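Local coordinates for nadph-flavin oxidoreductase (Vibrio harveyi, PDB 1BKJ), which catalyses the NADPH-dependent reduction of FMN to FMNH2, which it supplies to luciferase for bioluminescence, at the interface of chains A and B. Coordinates in Å, arbitrary orientation; residue numbers count along the deposited sequence, not the author numbering. Chains: chain A/B, Nadph-flavin oxidoreductase.

The interface of chains A and B. Residues chain A 11, 109-110, 113, 116-117, 128; chain B 38, 109-110, 113-114.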
loop_
_atom_site.group_PDB
_atom_site.type_symbol
_atom_site.label_atom_id
_atom_site.label_comp_id
_atom_site.label_asym_id
_atom_site.label_seq_id
_atom_site.Cartn_x
_atom_site.Cartn_y
_atom_site.Cartn_z
ATOM N N HIS A 11 6.718 -2.762 -15.926
ATOM C CA HIS A 11 7.537 -2.422 -14.754
ATOM C C HIS A 11 8.713 -3.355 -14.459
ATOM O O HIS A 11 8.588 -4.569 -14.536
ATOM C CB HIS A 11 6.669 -2.334 -13.475
ATOM C CG HIS A 11 7.457 -2.286 -12.185
ATOM N ND1 HIS A 11 8.132 -1.162 -11.765
ATOM C CD2 HIS A 11 7.768 -3.256 -11.289
ATOM C CE1 HIS A 11 8.825 -1.435 -10.677
ATOM N NE2 HIS A 11 8.625 -2.704 -10.369
ATOM N N GLY A 109 1.341 2.673 0.654
ATOM C CA GLY A 109 1.565 1.798 -0.486
ATOM C C GLY A 109 0.722 2.210 -1.693
ATOM O O GLY A 109 1.229 2.260 -2.814
ATOM N N ILE A 110 -0.555 2.534 -1.462
ATOM C CA ILE A 110 -1.478 2.985 -2.516
ATOM C C ILE A 110 -0.954 4.292 -3.140
ATOM O O ILE A 110 -0.815 4.389 -4.356
ATOM C CB ILE A 110 -2.910 3.229 -1.946
ATOM C CG1 ILE A 110 -3.496 1.915 -1.438
ATOM C CG2 ILE A 110 -3.851 3.835 -3.001
ATOM C CD1 ILE A 110 -4.719 2.096 -0.608
ATOM N N GLN A 113 2.455 3.887 -5.090
ATOM C CA GLN A 113 2.309 3.201 -6.357
ATOM C C GLN A 113 1.772 4.135 -7.429
ATOM O O GLN A 113 2.153 4.006 -8.583
ATOM C CB GLN A 113 1.485 1.914 -6.220
ATOM C CG GLN A 113 1.402 1.035 -7.484
ATOM C CD GLN A 113 2.756 0.636 -8.087
ATOM O OE1 GLN A 113 3.787 0.650 -7.420
ATOM N NE2 GLN A 113 2.739 0.256 -9.355
ATOM N N LEU A 116 4.872 6.224 -8.462
ATOM C CA LEU A 116 5.756 5.407 -9.298
ATOM C C LEU A 116 5.186 5.185 -10.694
ATOM O O LEU A 116 5.921 5.341 -11.670
ATOM C CB LEU A 116 6.108 4.062 -8.633
ATOM C CG LEU A 116 7.114 3.165 -9.380
ATOM C CD1 LEU A 116 8.463 3.857 -9.577
ATOM C CD2 LEU A 116 7.300 1.844 -8.657
ATOM N N LEU A 117 3.891 4.856 -10.785
ATOM C CA LEU A 117 3.233 4.652 -12.080
ATOM C C LEU A 117 3.226 5.921 -12.940
ATOM O O LEU A 117 3.503 5.859 -14.142
ATOM C CB LEU A 117 1.815 4.111 -11.913
ATOM C CG LEU A 117 1.693 2.633 -11.556
ATOM C CD1 LEU A 117 0.232 2.299 -11.389
ATOM C CD2 LEU A 117 2.318 1.742 -12.623
ATOM N N TYR A 128 11.567 1.144 -4.957
ATOM C CA TYR A 128 11.184 1.399 -3.567
ATOM C C TYR A 128 12.402 1.063 -2.706
ATOM O O TYR A 128 13.217 0.226 -3.105
ATOM C CB TYR A 128 10.060 0.481 -3.133
ATOM C CG TYR A 128 8.683 0.783 -3.633
ATOM C CD1 TYR A 128 8.251 0.311 -4.881
ATOM C CD2 TYR A 128 7.776 1.513 -2.841
ATOM C CE1 TYR A 128 6.938 0.555 -5.341
ATOM C CE2 TYR A 128 6.460 1.766 -3.290
ATOM C CZ TYR A 128 6.057 1.281 -4.544
ATOM O OH TYR A 128 4.803 1.512 -5.011
ATOM N N SER B 38 5.566 -4.156 -7.509
ATOM C CA SER B 38 6.818 -4.415 -6.786
ATOM C C SER B 38 6.516 -5.221 -5.528
ATOM O O SER B 38 5.416 -5.133 -4.988
ATOM C CB SER B 38 7.493 -3.102 -6.376
ATOM O OG SER B 38 7.899 -2.329 -7.489
ATOM N N GLY B 109 -1.273 -2.765 -0.438
ATOM C CA GLY B 109 -1.701 -1.455 -0.908
ATOM C C GLY B 109 -1.196 -1.186 -2.315
ATOM O O GLY B 109 -1.955 -0.735 -3.170
ATOM N N ILE B 110 0.062 -1.551 -2.565
ATOM C CA ILE B 110 0.718 -1.404 -3.869
ATOM C C ILE B 110 0.027 -2.295 -4.911
ATOM O O ILE B 110 -0.323 -1.816 -5.994
ATOM C CB ILE B 110 2.225 -1.787 -3.793
ATOM C CG1 ILE B 110 2.960 -0.837 -2.846
ATOM C CG2 ILE B 110 2.881 -1.699 -5.172
ATOM C CD1 ILE B 110 4.364 -1.259 -2.479
ATOM N N GLN B 113 -3.733 -1.244 -5.663
ATOM C CA GLN B 113 -3.810 -0.020 -6.465
ATOM C C GLN B 113 -3.605 -0.267 -7.960
ATOM O O GLN B 113 -4.268 0.363 -8.781
ATOM C CB GLN B 113 -2.892 1.083 -5.896
ATOM C CG GLN B 113 -2.984 2.478 -6.569
ATOM C CD GLN B 113 -4.397 3.089 -6.649
ATOM O OE1 GLN B 113 -5.309 2.713 -5.911
ATOM N NE2 GLN B 113 -4.566 4.051 -7.548
ATOM N N ASN B 114 -2.745 -1.235 -8.291
ATOM C CA ASN B 114 -2.494 -1.646 -9.681
ATOM C C ASN B 114 -3.760 -2.306 -10.235
ATOM O O ASN B 114 -4.129 -2.062 -11.384
ATOM C CB ASN B 114 -1.334 -2.630 -9.746
ATOM C CG ASN B 114 -0.013 -1.977 -10.092
ATOM O OD1 ASN B 114 0.116 -0.759 -10.122
ATOM N ND2 ASN B 114 0.979 -2.805 -10.389
HETATM O O HOH W 1 5.556 -1.282 -8.446
HETATM O O HOH W 2 10.420 -1.133 -6.801
#
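With CG anti to the backbone N (chi1 -174°) and the chain bent at chi2 (55°), A:Gln113 carries its amide across B:Ile110 at about a right angle and presents it to B:Asn114, whose short amide offers a carbonyl acceptor. NE2 donates to this OD1 of B:Asn114 over 2.9 Å, somewhat bent, with the amide planes 76° apart. A glutamine suits this spot because its amide also accepts: OE1 takes the phenol OH of A:Tyr128 at 2.8 Å, in the carbonyl plane and on a lone pair, which helps fix which way round the amide sits. Water 1 is a further partner of OE1, at 2.8 Å.

Branched B:Ile110 serves two neighbours: CG2 packs on CD of A:Gln113, while the side chain approaches A:Tyr128 tip to tip, CD1 lying against the ring face at its hydroxyl end, 3.7 Å from CZ. Tyrosine thus combines a flat apolar face with a hydroxyl donor. The small A:Gly109 lets helices 98-121 of both chains come close, its CA 3.8 Å from CG1 of B:Ile110. At the other end of the patch, OG of B:Ser38 lies 3.0 Å from NE2 of A:His11, a likely hydrogen bond, since an imidazole nitrogen can pair with a hydroxyl. The compact hydroxyl also binds waters 1 and 2, tying B:Ser38 to A:Gln113 and to the backbone N of A:Tyr128.

Repeated by two-fold symmetry, this patch helps hold the homodimer together and builds the FMN pocket from both subunits, setting B:Ser38 and B:Ile110 against A:His11 and A:Tyr128.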